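Local coordinates for protein LbpB B-lobe (PDB 3UAQ) that probably binds host lactoferrin at the cell surface of Moraxella bovis, as the N-lobe of a bacterial lipoprotein, at residues 120-125 and 156-161; 55-60 and 88-93; 175-180 and 236-241; 251-256 and 271-276; 111-116 and 124-129. All blocks are in the same frame, centred on the assembly; numbering follows the deposited sequence.

Contact 1: 120-125 and 156-161; sequences FVKAGW and YYYGDN
Ala123 and Tyr157 face each other where strands 121-125 and 156-159 run antiparallel, with their axes 4.5 Å apart and their directions at 174°. Lys122 with Tyr158 and Gly124 with Tyr156 are hydrogen-bonded pairs, each exchanging two N-H to O bonds; Val121 with Gly159 and Ala123 with Tyr157 are the non-hydrogen-bonded ones. A fifth bond, from Asp160 N to Phe120 O, carries the pairing past the strand ends. This pairing belongs to the antiparallel sheet of the handle domain in the transferrin-binding-protein-B family. On one face Val121 and Ala123 give a small apolar surface for barrel strands 320-326 and 332-340; Ala123 CB lies 4.1 Å from Tyr157 CB, and Tyr157 is long enough to carry its OH to hydrogen bonds with Glu310 and Arg281. On the other face, Tyr156 CG sits between the backbone N and the carbonyl carbon (chi1 61°), and the ring lies over Gly124. Gly124 CA makes a CH-pi contact 4.1 Å from the Tyr156 ring centroid, and the backbone angles of Gly124 themselves call for glycine. At the rim of the same ring, Trp125 O is 3.2 Å from Tyr156 CE2 and Lys122 CB is 4.0 Å from Tyr156 CE1. The aliphatic part of Lys122 also borders Tyr158, the other tyrosine on this face, before NZ reaches Asp116 in a salt bridge. Tyr158 OH donates to Asp160 OD1 on its own segment. Beyond the strands, Asn161 OD1 meets the edge of the Phe120 ring in its plane, 3.5 Å from Phe120 CD1, with amide and ring turned 83° apart.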
# COMPACT_ATOMS: atom_id res chain seq x y z
N PHE A 120 2.00 12.43 6.76
CA PHE A 120 3.37 12.77 7.13
C PHE A 120 3.99 11.59 7.84
O PHE A 120 5.21 11.47 7.94
CB PHE A 120 3.38 13.97 8.08
CG PHE A 120 2.77 15.22 7.51
CD1 PHE A 120 3.55 16.15 6.84
CD2 PHE A 120 1.41 15.48 7.65
CE1 PHE A 120 3.00 17.30 6.31
CE2 PHE A 120 0.85 16.63 7.13
CZ PHE A 120 1.64 17.54 6.46
N VAL A 121 3.12 10.70 8.32
CA VAL A 121 3.51 9.71 9.32
C VAL A 121 3.43 8.27 8.83
O VAL A 121 2.57 7.91 8.01
CB VAL A 121 2.66 9.88 10.59
CG1 VAL A 121 2.22 8.54 11.15
CG2 VAL A 121 3.40 10.69 11.64
N LYS A 122 4.35 7.45 9.33
CA LYS A 122 4.32 6.01 9.09
C LYS A 122 4.47 5.27 10.41
O LYS A 122 5.19 5.71 11.30
CB LYS A 122 5.44 5.62 8.13
CG LYS A 122 5.73 6.65 7.06
CD LYS A 122 6.28 6.00 5.80
CE LYS A 122 6.21 6.97 4.64
NZ LYS A 122 5.85 6.26 3.37
N ALA A 123 3.78 4.14 10.53
CA ALA A 123 3.99 3.25 11.66
C ALA A 123 3.40 1.91 11.30
O ALA A 123 2.26 1.83 10.81
CB ALA A 123 3.32 3.79 12.91
N GLY A 124 4.16 0.84 11.52
CA GLY A 124 3.66 -0.48 11.22
C GLY A 124 4.75 -1.53 11.15
O GLY A 124 5.69 -1.51 11.95
N TRP A 125 4.61 -2.44 10.20
CA TRP A 125 5.56 -3.53 10.06
C TRP A 125 5.87 -3.81 8.60
O TRP A 125 5.28 -3.22 7.69
CB TRP A 125 5.01 -4.79 10.72
CG TRP A 125 3.55 -5.03 10.45
CD1 TRP A 125 2.51 -4.74 11.28
CD2 TRP A 125 2.98 -5.60 9.27
NE1 TRP A 125 1.32 -5.11 10.70
CE2 TRP A 125 1.58 -5.63 9.46
CE3 TRP A 125 3.51 -6.09 8.08
CZ2 TRP A 125 0.71 -6.14 8.50
CZ3 TRP A 125 2.65 -6.59 7.12
CH2 TRP A 125 1.26 -6.61 7.34
N TYR A 156 8.30 -0.51 12.61
CA TYR A 156 8.84 0.83 12.42
C TYR A 156 7.85 1.94 12.80
O TYR A 156 6.63 1.72 12.88
CB TYR A 156 9.27 1.01 10.97
CG TYR A 156 8.10 0.86 10.01
CD1 TYR A 156 7.29 1.94 9.71
CD2 TYR A 156 7.81 -0.37 9.43
CE1 TYR A 156 6.21 1.81 8.85
CE2 TYR A 156 6.73 -0.51 8.56
CZ TYR A 156 5.94 0.58 8.27
OH TYR A 156 4.86 0.46 7.41
N TYR A 157 8.40 3.13 13.02
CA TYR A 157 7.61 4.35 13.01
C TYR A 157 8.51 5.49 12.54
O TYR A 157 9.66 5.59 12.95
CB TYR A 157 7.00 4.64 14.39
CG TYR A 157 7.67 5.77 15.15
CD1 TYR A 157 7.42 7.11 14.83
CD2 TYR A 157 8.53 5.51 16.21
CE1 TYR A 157 8.03 8.14 15.54
CE2 TYR A 157 9.15 6.54 16.92
CZ TYR A 157 8.89 7.85 16.58
OH TYR A 157 9.50 8.88 17.28
N TYR A 158 7.97 6.34 11.68
CA TYR A 158 8.73 7.44 11.12
C TYR A 158 7.83 8.64 10.87
O TYR A 158 6.61 8.51 10.78
CB TYR A 158 9.41 7.01 9.81
CG TYR A 158 10.07 8.13 9.04
CD1 TYR A 158 11.18 8.79 9.55
CD2 TYR A 158 9.59 8.53 7.80
CE1 TYR A 158 11.79 9.82 8.85
CE2 TYR A 158 10.19 9.55 7.09
CZ TYR A 158 11.29 10.20 7.62
OH TYR A 158 11.91 11.22 6.93
N GLY A 159 8.45 9.82 10.76
CA GLY A 159 7.71 11.03 10.49
C GLY A 159 8.51 12.00 9.64
O GLY A 159 9.71 12.17 9.85
N ASP A 160 7.85 12.62 8.67
CA ASP A 160 8.47 13.67 7.87
C ASP A 160 7.87 15.02 8.25
O ASP A 160 6.68 15.12 8.54
CB ASP A 160 8.26 13.41 6.38
CG ASP A 160 9.47 12.75 5.74
OD1 ASP A 160 10.61 13.17 6.06
OD2 ASP A 160 9.29 11.82 4.92
N ASN A 161 8.71 16.05 8.26
CA ASN A 161 8.29 17.40 8.65
C ASN A 161 7.65 17.44 10.04
O ASN A 161 6.42 17.49 10.15
CB ASN A 161 7.30 17.98 7.64
CG ASN A 161 7.58 17.52 6.23
OD1 ASN A 161 6.67 17.07 5.52
ND2 ASN A 161 8.83 17.64 5.80

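Contact 2: 55-60 and 88-93; sequences LGSVLA and TTAHTN
A short antiparallel bridge in the handle sheet joins Val58 to Thr89, a non-hydrogen-bonded pair with CA atoms 4.4 Å apart, and sets Leu59 opposite Thr88. One step further on, Ala90 N donates to Ser57 O at 3.0 Å. The N-H points almost straight at the oxygen (177°), yet the donor stands well above the carbonyl plane, 58° out of it. Ser57 also turns its hydroxyl toward Ala90 O, but the placing of OG is doubtful. The methyl of Ala90 rests against this serine, CB to Ser57 CB 3.6 Å, so two small residues meet here; Tyr158 of strand 146-159 also packs on Ser57. In the handle sheet, strand 57-60 lies between 88-89 and 146-159, with backbone bonds from Val58 to Tyr157 and from Ala60 to Leu155 on the latter side. The threonines offer both a methyl and a hydroxyl to their partners. Thr89 touches two apolar side chains: Leu55 CD1 meets its CG2 at 3.5 Å, while Val58 CG1 approaches its OG1 at 3.6 Å. Such a branched residue suits a partly exposed strand position, its methyl meeting leucine. On the opposite face, Leu59 CG is anti to the backbone N (chi1 -167°), and the CD2 branch beyond it meets Thr88 CG2 at 3.6 Å, the two side chains crossing obliquely. Leu59 is buried, packing also on Tyr154 and Pro94, whereas Lys324 of the barrel touches both Leu55 and Val58.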
# COMPACT_ATOMS: atom_id res chain seq x y z
N LEU A 55 13.46 11.43 18.61
CA LEU A 55 13.82 10.93 17.28
C LEU A 55 13.02 11.52 16.14
O LEU A 55 12.05 12.25 16.34
CB LEU A 55 13.62 9.42 17.23
CG LEU A 55 14.77 8.54 17.71
CD1 LEU A 55 16.06 9.34 17.67
CD2 LEU A 55 14.51 8.00 19.12
N GLY A 56 13.41 11.16 14.92
CA GLY A 56 12.54 11.35 13.78
C GLY A 56 11.68 10.10 13.72
O GLY A 56 10.55 10.11 13.22
N SER A 57 12.22 9.00 14.25
CA SER A 57 11.74 7.67 13.90
C SER A 57 12.60 6.56 14.47
O SER A 57 13.78 6.76 14.74
CB SER A 57 11.74 7.55 12.38
OG SER A 57 12.84 8.26 11.85
N VAL A 58 12.00 5.38 14.66
CA VAL A 58 12.80 4.21 15.01
C VAL A 58 12.28 2.91 14.42
O VAL A 58 11.29 2.88 13.66
CB VAL A 58 12.98 4.06 16.55
CG1 VAL A 58 14.23 4.79 17.01
CG2 VAL A 58 11.77 4.58 17.28
N LEU A 59 12.94 1.82 14.79
CA LEU A 59 12.88 0.58 14.03
C LEU A 59 13.48 -0.62 14.77
O LEU A 59 14.59 -0.53 15.29
CB LEU A 59 13.64 0.83 12.73
CG LEU A 59 13.53 -0.13 11.57
CD1 LEU A 59 13.76 0.66 10.28
CD2 LEU A 59 14.54 -1.25 11.72
N ALA A 60 12.74 -1.72 14.83
CA ALA A 60 13.21 -2.95 15.47
C ALA A 60 12.81 -4.22 14.72
O ALA A 60 12.28 -4.17 13.60
CB ALA A 60 12.73 -3.03 16.94
N THR A 88 17.27 0.40 15.96
CA THR A 88 17.92 1.32 15.05
C THR A 88 17.11 2.61 14.98
O THR A 88 15.88 2.58 15.09
CB THR A 88 18.06 0.72 13.64
OG1 THR A 88 17.31 1.50 12.70
CG2 THR A 88 17.56 -0.74 13.61
N THR A 89 17.80 3.73 14.83
CA THR A 89 17.13 5.02 14.66
C THR A 89 17.06 5.36 13.17
O THR A 89 17.95 4.99 12.40
CB THR A 89 17.87 6.13 15.43
OG1 THR A 89 17.64 5.98 16.83
CG2 THR A 89 17.38 7.51 14.99
N ALA A 90 16.00 6.06 12.77
CA ALA A 90 15.84 6.46 11.37
C ALA A 90 15.95 7.98 11.20
O ALA A 90 15.28 8.74 11.91
CB ALA A 90 14.52 5.96 10.83
N HIS A 91 16.79 8.41 10.27
CA HIS A 91 16.90 9.83 9.94
C HIS A 91 16.25 10.11 8.60
O HIS A 91 16.20 11.25 8.14
CB HIS A 91 18.37 10.27 9.93
CG HIS A 91 19.16 9.76 11.09
ND1 HIS A 91 19.22 10.41 12.31
CD2 HIS A 91 19.94 8.66 11.22
CE1 HIS A 91 19.99 9.73 13.14
NE2 HIS A 91 20.45 8.66 12.50
N THR A 92 15.74 9.04 7.98
CA THR A 92 14.96 9.14 6.75
C THR A 92 13.99 7.96 6.66
O THR A 92 14.07 7.02 7.46
CB THR A 92 15.86 9.20 5.49
OG1 THR A 92 15.13 8.76 4.34
CG2 THR A 92 17.09 8.32 5.66
N ASN A 93 13.08 8.01 5.69
CA ASN A 93 12.16 6.91 5.47
C ASN A 93 12.90 5.57 5.36
O ASN A 93 13.60 5.32 4.38
CB ASN A 93 11.32 7.17 4.21
CG ASN A 93 10.26 6.13 3.99
OD1 ASN A 93 9.88 5.40 4.91
ND2 ASN A 93 9.77 6.04 2.75

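Contact 3: 175-180 and 236-241; sequences GHWDFV and HRAVFK
His236 and Trp177 form the tight part of this contact, meeting as an edge-to-face pair in which the edge of the imidazole is directed at the six-membered ring of the indole. Their centroids are 5.6 Å apart and their planes stand at 89°. His236 CB sits over the face of the indole, 3.8 Å from the centroid of the Trp177 five-membered ring, in a CH-pi contact. Phe179 completes the cluster: its edge turns toward the face of His236 in an offset edge-to-face pair, with Phe179 CE1 3.7 Å from His236 NE2. Histidine suits this place because the imidazole offers its edge to the Trp177 face and its own face to the Phe179 edge, while NE2 hydrogen-bonds to Glu223. Trp177 NE1 likewise finds Ser254 O, so both of these buried nitrogens, NE2 and NE1, are satisfied. Nearby, Ala238 CB lies 3.3 Å from His176 O, a methyl being small enough to sit beside the backbone. Two bonds join the backbones, Gly175 N to Ala238 O and Ala238 N to Gly175 O, both 2.9 Å. Elsewhere the contact is looser. The strand directions differ by 124°, and past Ala238 the chains separate, leaving Val239 and Lys241 without a touch on 175-180. On the outer side Arg237 is exposed and points away, as a long charged side chain can do at the surface. Strands 170-184 and 236-243 are neighbours in the curled antiparallel sheet that forms the beta barrel of the transferrin-binding-protein-B family, with the aromatic cluster of Trp177, Phe179 and His236 on one side of it.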
# COMPACT_ATOMS: atom_id res chain seq x y z
N GLY A 175 -6.24 6.83 15.02
CA GLY A 175 -5.39 6.07 14.13
C GLY A 175 -5.22 4.64 14.60
O GLY A 175 -6.19 3.95 14.91
N HIS A 176 -3.97 4.18 14.66
CA HIS A 176 -3.72 2.78 14.96
C HIS A 176 -2.41 2.57 15.69
O HIS A 176 -1.65 3.52 15.92
CB HIS A 176 -3.69 1.98 13.67
CG HIS A 176 -2.39 2.08 12.94
ND1 HIS A 176 -1.93 3.26 12.39
CD2 HIS A 176 -1.44 1.15 12.67
CE1 HIS A 176 -0.76 3.06 11.82
NE2 HIS A 176 -0.44 1.78 11.98
N TRP A 177 -2.15 1.32 16.06
CA TRP A 177 -0.87 0.90 16.63
C TRP A 177 -0.56 -0.53 16.19
O TRP A 177 -1.46 -1.28 15.78
CB TRP A 177 -0.90 1.00 18.16
CG TRP A 177 -1.92 0.09 18.82
CD1 TRP A 177 -3.28 0.18 18.72
CD2 TRP A 177 -1.65 -1.02 19.69
NE1 TRP A 177 -3.87 -0.81 19.46
CE2 TRP A 177 -2.90 -1.56 20.07
CE3 TRP A 177 -0.48 -1.61 20.18
CZ2 TRP A 177 -3.01 -2.66 20.92
CZ3 TRP A 177 -0.59 -2.71 21.03
CH2 TRP A 177 -1.85 -3.23 21.39
N ASP A 178 0.72 -0.90 16.26
CA ASP A 178 1.17 -2.26 16.00
C ASP A 178 2.16 -2.64 17.09
O ASP A 178 2.70 -1.77 17.79
CB ASP A 178 1.87 -2.34 14.64
CG ASP A 178 0.91 -2.22 13.47
OD1 ASP A 178 0.18 -3.20 13.20
OD2 ASP A 178 0.91 -1.16 12.80
N PHE A 179 2.42 -3.94 17.23
CA PHE A 179 3.31 -4.41 18.27
C PHE A 179 4.01 -5.71 17.92
O PHE A 179 3.53 -6.51 17.11
CB PHE A 179 2.51 -4.62 19.56
CG PHE A 179 1.54 -5.76 19.49
CD1 PHE A 179 0.26 -5.57 19.00
CD2 PHE A 179 1.92 -7.04 19.89
CE1 PHE A 179 -0.64 -6.62 18.92
CE2 PHE A 179 1.02 -8.10 19.81
CZ PHE A 179 -0.26 -7.89 19.33
N VAL A 180 5.16 -5.93 18.56
CA VAL A 180 5.81 -7.22 18.55
C VAL A 180 6.26 -7.53 19.96
O VAL A 180 6.78 -6.66 20.66
CB VAL A 180 7.02 -7.27 17.59
CG1 VAL A 180 8.08 -6.25 17.99
CG2 VAL A 180 7.62 -8.66 17.56
N HIS A 236 -6.35 -2.96 15.27
CA HIS A 236 -5.73 -2.30 16.41
C HIS A 236 -5.94 -0.79 16.38
O HIS A 236 -5.35 -0.07 15.57
CB HIS A 236 -4.25 -2.69 16.50
CG HIS A 236 -4.04 -4.17 16.55
ND1 HIS A 236 -4.01 -4.95 15.41
CD2 HIS A 236 -3.91 -5.02 17.59
CE1 HIS A 236 -3.84 -6.22 15.75
NE2 HIS A 236 -3.78 -6.29 17.07
N ARG A 237 -6.81 -0.32 17.27
CA ARG A 237 -7.26 1.06 17.23
C ARG A 237 -6.46 1.95 18.18
O ARG A 237 -6.12 1.53 19.29
CB ARG A 237 -8.75 1.13 17.58
CG ARG A 237 -9.31 2.54 17.60
CD ARG A 237 -10.82 2.53 17.73
NE ARG A 237 -11.44 3.50 16.83
CZ ARG A 237 -12.14 4.56 17.23
NH1 ARG A 237 -12.34 4.79 18.52
NH2 ARG A 237 -12.66 5.39 16.33
N ALA A 238 -6.16 3.16 17.73
CA ALA A 238 -5.47 4.14 18.57
C ALA A 238 -6.29 5.41 18.65
O ALA A 238 -6.83 5.87 17.65
CB ALA A 238 -4.07 4.43 18.02
N VAL A 239 -6.42 5.96 19.86
CA VAL A 239 -7.11 7.23 20.04
C VAL A 239 -6.29 8.15 20.93
O VAL A 239 -5.70 7.70 21.91
CB VAL A 239 -8.53 7.03 20.63
CG1 VAL A 239 -8.76 7.93 21.83
CG2 VAL A 239 -9.59 7.27 19.55
N PHE A 240 -6.24 9.43 20.59
CA PHE A 240 -5.40 10.37 21.33
C PHE A 240 -6.10 11.68 21.63
O PHE A 240 -6.95 12.13 20.85
CB PHE A 240 -4.10 10.65 20.57
CG PHE A 240 -3.37 9.42 20.12
CD1 PHE A 240 -3.61 8.88 18.87
CD2 PHE A 240 -2.46 8.80 20.96
CE1 PHE A 240 -2.94 7.74 18.45
CE2 PHE A 240 -1.78 7.66 20.55
CZ PHE A 240 -2.02 7.12 19.29
N LYS A 241 -5.75 12.29 22.76
CA LYS A 241 -6.18 13.64 23.07
C LYS A 241 -4.96 14.49 23.38
O LYS A 241 -4.17 14.17 24.27
CB LYS A 241 -7.16 13.67 24.24
CG LYS A 241 -7.63 15.08 24.58
CD LYS A 241 -9.15 15.23 24.46
CE LYS A 241 -9.83 14.98 25.79
NZ LYS A 241 -9.10 15.74 26.87

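Contact 4: 251-256 and 271-276; sequences GTLSTK and YDIDAT
The carboxylate of Asp272 and the ring of Tyr271 are the flat groups here, and only the first meets 251-256 with its planar end. Thr252 OG1 donates to Asp272 OD1 at 2.8 Å, reaching the oxygen nearly along its C-O axis, while OD2 at the other end of the group forms a salt bridge with Lys289. The two side chains lie side by side and point the same way, as suits a non-hydrogen-bonded pair. Tyr271 touches Leu253 through CB, 3.9 Å from Leu253 CD1, and its ring leads away from that strand to meet the ring of Phe325, the planes at about 55°; Phe301 also touches the side chain. Leu253 and Ile273 share the face of Tyr271, and there Leu253 CD2 and Ile273 CD1 approach to 3.7 Å, the two side chains crossing at about a right angle. Branched aliphatic residues suit this buried face, where Ala238, Phe240 and Trp177 add to the packing. Segments 251-256 and 271-276, from the hairpin of strands 248-257 and 266-278, run antiparallel at 153°. Leu253 N donates to Tyr271 O at 2.8 Å and Tyr271 N to Leu253 O at 3.2 Å, both nearly straight, whereas the bond from Ile273 N to Gly251 O is bent, 131° at the hydrogen. The backbone angles of Gly251 are ones in which a CB would press on the carbonyl oxygen before it, so glycine fits. Hydroxyl, carboxylate and lysine thus make a chain of polar partners on one face of the barrel wall, which would probably keep Asp272 ionised, while the other face is largely apolar, with Leu253, Ile273 and the aromatic rings.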
# COMPACT_ATOMS: atom_id res chain seq x y z
N GLY A 251 -4.46 9.08 25.72
CA GLY A 251 -5.04 8.22 24.71
C GLY A 251 -5.11 6.75 25.08
O GLY A 251 -4.61 6.32 26.12
N THR A 252 -5.76 5.98 24.22
CA THR A 252 -6.00 4.57 24.48
C THR A 252 -5.80 3.74 23.22
O THR A 252 -6.22 4.13 22.13
CB THR A 252 -7.43 4.37 25.01
OG1 THR A 252 -7.66 5.26 26.11
CG2 THR A 252 -7.65 2.92 25.46
N LEU A 253 -5.15 2.59 23.38
CA LEU A 253 -4.97 1.64 22.29
C LEU A 253 -5.76 0.38 22.61
O LEU A 253 -5.57 -0.22 23.67
CB LEU A 253 -3.50 1.28 22.12
CG LEU A 253 -2.49 2.37 22.44
CD1 LEU A 253 -1.07 1.82 22.49
CD2 LEU A 253 -2.60 3.51 21.44
N SER A 254 -6.64 -0.02 21.70
CA SER A 254 -7.50 -1.17 21.93
C SER A 254 -7.38 -2.16 20.78
O SER A 254 -6.80 -1.85 19.74
CB SER A 254 -8.96 -0.74 22.12
OG SER A 254 -9.15 0.62 21.73
N THR A 255 -7.94 -3.35 20.97
CA THR A 255 -7.90 -4.37 19.94
C THR A 255 -9.31 -4.83 19.60
O THR A 255 -10.13 -5.07 20.49
CB THR A 255 -7.08 -5.59 20.38
OG1 THR A 255 -5.76 -5.17 20.74
CG2 THR A 255 -7.00 -6.62 19.24
N LYS A 256 -9.58 -4.94 18.31
CA LYS A 256 -10.83 -5.51 17.83
C LYS A 256 -10.79 -7.04 17.94
O LYS A 256 -9.96 -7.69 17.32
CB LYS A 256 -11.11 -5.10 16.38
CG LYS A 256 -11.84 -6.17 15.57
CD LYS A 256 -12.46 -5.60 14.30
CE LYS A 256 -11.47 -4.76 13.52
NZ LYS A 256 -11.78 -4.78 12.06
N TYR A 271 -3.91 -0.60 26.40
CA TYR A 271 -3.03 0.42 26.96
C TYR A 271 -3.66 1.80 26.99
O TYR A 271 -4.23 2.27 26.00
CB TYR A 271 -1.73 0.51 26.15
CG TYR A 271 -0.83 -0.71 26.25
CD1 TYR A 271 -0.86 -1.71 25.29
CD2 TYR A 271 0.05 -0.86 27.32
CE1 TYR A 271 -0.04 -2.82 25.37
CE2 TYR A 271 0.87 -1.97 27.42
CZ TYR A 271 0.82 -2.95 26.44
OH TYR A 271 1.64 -4.06 26.55
N ASP A 272 -3.57 2.45 28.15
CA ASP A 272 -3.80 3.89 28.23
C ASP A 272 -2.47 4.59 28.00
O ASP A 272 -1.41 3.98 28.15
CB ASP A 272 -4.37 4.28 29.59
CG ASP A 272 -5.89 4.33 29.60
OD1 ASP A 272 -6.48 4.61 28.53
OD2 ASP A 272 -6.49 4.08 30.67
N ILE A 273 -2.53 5.86 27.64
CA ILE A 273 -1.31 6.62 27.40
C ILE A 273 -1.27 7.88 28.26
O ILE A 273 -2.30 8.52 28.51
CB ILE A 273 -1.16 6.97 25.91
CG1 ILE A 273 -1.36 5.72 25.06
CG2 ILE A 273 0.20 7.61 25.65
CD1 ILE A 273 -0.80 5.83 23.67
N ASP A 274 -0.07 8.23 28.71
CA ASP A 274 0.10 9.34 29.64
C ASP A 274 1.44 10.02 29.39
O ASP A 274 2.46 9.63 29.96
CB ASP A 274 0.01 8.85 31.08
CG ASP A 274 0.08 9.97 32.08
OD1 ASP A 274 -0.39 11.09 31.75
OD2 ASP A 274 0.60 9.74 33.20
N ALA A 275 1.44 11.03 28.53
CA ALA A 275 2.68 11.68 28.13
C ALA A 275 2.67 13.19 28.33
O ALA A 275 1.62 13.85 28.24
CB ALA A 275 3.03 11.33 26.69
N THR A 276 3.84 13.75 28.61
CA THR A 276 4.00 15.19 28.67
C THR A 276 4.50 15.70 27.33
O THR A 276 5.33 15.06 26.67
CB THR A 276 4.97 15.61 29.79
OG1 THR A 276 4.36 15.40 31.07
CG2 THR A 276 5.34 17.09 29.65

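Contact 5: 111-116 and 124-129; sequences IYQSDD and GWIFTG
Backbone hydrogen bonds pair Tyr112 with Phe127 in both directions. Tyr112 N lies 3.0 Å from Phe127 O. In return, Phe127 N lies 2.8 Å from Tyr112 O. Ser114 N adds a bond to Trp125 O. The serine hydroxyl then acts as acceptor: Trp125 N reaches Ser114 OG at 3.2 Å, and this same OG stands over one face of the indole, toward its rim. A small polar residue suits the spot, since Gly124 CA is close by, 3.4 Å from Ser114 OG. Among aromatic contacts, the Tyr112 and Phe127 rings have planes 24° apart but are slid so far that they barely overlap, with centroids 5.5 Å apart; instead Tyr112 CB packs 3.6 Å from Phe127 CE2. Trp125 CZ3 borders the backbone at Tyr112 and Gln113. The aliphatic contacts lie on the other side, where Ile111 CG2 meets Ile126 CG1 at 3.7 Å, branched aliphatics that suit packing against helix 95-105. Phe127 stacks on Phe221, and Pro231 lies against Tyr112, Trp125 and Phe127. The hairpin of strands 112-113 and 121-128 is flanked by strand 146-159, while helix 95-105 touches Ile111, Gln113, Ile126 and Thr128.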
# COMPACT_ATOMS: atom_id res chain seq x y z
N ILE A 111 6.95 -9.80 -0.02
CA ILE A 111 7.04 -8.88 1.12
C ILE A 111 5.68 -8.29 1.50
O ILE A 111 4.99 -7.71 0.65
CB ILE A 111 8.03 -7.73 0.83
CG1 ILE A 111 9.47 -8.26 0.85
CG2 ILE A 111 7.86 -6.62 1.84
CD1 ILE A 111 10.43 -7.48 -0.02
N TYR A 112 5.31 -8.44 2.77
CA TYR A 112 4.08 -7.84 3.27
C TYR A 112 4.40 -6.66 4.18
O TYR A 112 5.35 -6.70 4.96
CB TYR A 112 3.24 -8.87 4.03
CG TYR A 112 2.88 -10.08 3.20
CD1 TYR A 112 1.68 -10.13 2.50
CD2 TYR A 112 3.73 -11.17 3.13
CE1 TYR A 112 1.34 -11.25 1.73
CE2 TYR A 112 3.40 -12.29 2.37
CZ TYR A 112 2.21 -12.32 1.67
OH TYR A 112 1.89 -13.43 0.92
N GLN A 113 3.60 -5.61 4.07
CA GLN A 113 3.86 -4.39 4.82
C GLN A 113 2.57 -3.64 5.10
O GLN A 113 1.55 -3.86 4.44
CB GLN A 113 4.82 -3.50 4.04
CG GLN A 113 4.46 -3.35 2.56
CD GLN A 113 5.43 -2.46 1.81
OE1 GLN A 113 5.64 -1.30 2.17
NE2 GLN A 113 6.02 -3.01 0.75
N SER A 114 2.63 -2.75 6.09
CA SER A 114 1.46 -1.98 6.50
C SER A 114 1.02 -1.00 5.42
O SER A 114 1.83 -0.54 4.63
CB SER A 114 1.76 -1.24 7.81
OG SER A 114 1.73 -2.13 8.92
N ASP A 115 -0.28 -0.70 5.39
CA ASP A 115 -0.83 0.26 4.44
C ASP A 115 -0.43 1.69 4.79
O ASP A 115 -0.48 2.08 5.96
CB ASP A 115 -2.35 0.13 4.36
CG ASP A 115 -2.80 -1.05 3.52
OD1 ASP A 115 -1.97 -1.96 3.28
OD2 ASP A 115 -3.97 -1.07 3.09
N ASP A 116 -0.02 2.46 3.79
CA ASP A 116 0.45 3.82 4.02
C ASP A 116 -0.70 4.81 3.96
O ASP A 116 -0.95 5.42 2.92
CB ASP A 116 1.53 4.19 2.99
CG ASP A 116 2.33 5.41 3.41
OD1 ASP A 116 2.15 5.88 4.55
OD2 ASP A 116 3.14 5.90 2.60
N GLY A 124 4.16 0.84 11.52
CA GLY A 124 3.66 -0.48 11.22
C GLY A 124 4.75 -1.53 11.15
O GLY A 124 5.69 -1.51 11.95
N TRP A 125 4.61 -2.44 10.20
CA TRP A 125 5.56 -3.53 10.06
C TRP A 125 5.87 -3.81 8.60
O TRP A 125 5.28 -3.22 7.69
CB TRP A 125 5.01 -4.79 10.72
CG TRP A 125 3.55 -5.03 10.45
CD1 TRP A 125 2.51 -4.74 11.28
CD2 TRP A 125 2.98 -5.60 9.27
NE1 TRP A 125 1.32 -5.11 10.70
CE2 TRP A 125 1.58 -5.63 9.46
CE3 TRP A 125 3.51 -6.09 8.08
CZ2 TRP A 125 0.71 -6.14 8.50
CZ3 TRP A 125 2.65 -6.59 7.12
CH2 TRP A 125 1.26 -6.61 7.34
N ILE A 126 6.80 -4.74 8.39
CA ILE A 126 7.13 -5.21 7.05
C ILE A 126 7.95 -6.47 7.21
O ILE A 126 8.93 -6.48 7.96
CB ILE A 126 7.94 -4.16 6.28
CG1 ILE A 126 8.52 -4.74 4.99
CG2 ILE A 126 9.04 -3.59 7.17
CD1 ILE A 126 9.08 -3.68 4.07
N PHE A 127 7.56 -7.54 6.53
CA PHE A 127 8.20 -8.85 6.72
C PHE A 127 8.13 -9.79 5.51
O PHE A 127 7.28 -9.63 4.62
CB PHE A 127 7.57 -9.57 7.92
CG PHE A 127 6.20 -10.11 7.65
CD1 PHE A 127 6.03 -11.43 7.27
CD2 PHE A 127 5.08 -9.30 7.76
CE1 PHE A 127 4.76 -11.94 7.01
CE2 PHE A 127 3.81 -9.80 7.50
CZ PHE A 127 3.64 -11.12 7.12
N THR A 128 9.03 -10.76 5.49
CA THR A 128 8.93 -11.91 4.59
C THR A 128 8.96 -13.14 5.47
O THR A 128 9.53 -13.11 6.57
CB THR A 128 10.11 -12.02 3.62
OG1 THR A 128 10.77 -10.75 3.51
CG2 THR A 128 9.62 -12.46 2.25
N GLY A 129 8.39 -14.23 4.98
CA GLY A 129 8.02 -15.33 5.85
C GLY A 129 6.57 -15.04 6.15
O GLY A 129 5.78 -14.77 5.23

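Along the chain, contact 2 closes before contact 5 and contact 1, which both use strand 121-128, and contacts 3 and 4 follow. Contacts 1, 2 and 5 belong to the handle sheet, where strand 146-159 joins 57-60 to 121-128; centres of contacts 1 and 2 are 9 Å apart. Contacts 3 and 4, with centres 7 Å apart, are in the barrel sheet, linked by neighbouring strands 236-243 and 248-257. Contacts 4 and 5 lie on opposite sides of the chain's centre, about 23 Å between centres. Handle and barrel are joined where contact 3 touches contacts 1 and 5: His176 NE2 hydrogen-bonds to Ala123 O, and Asp178 packs beside Gly124 and Trp125.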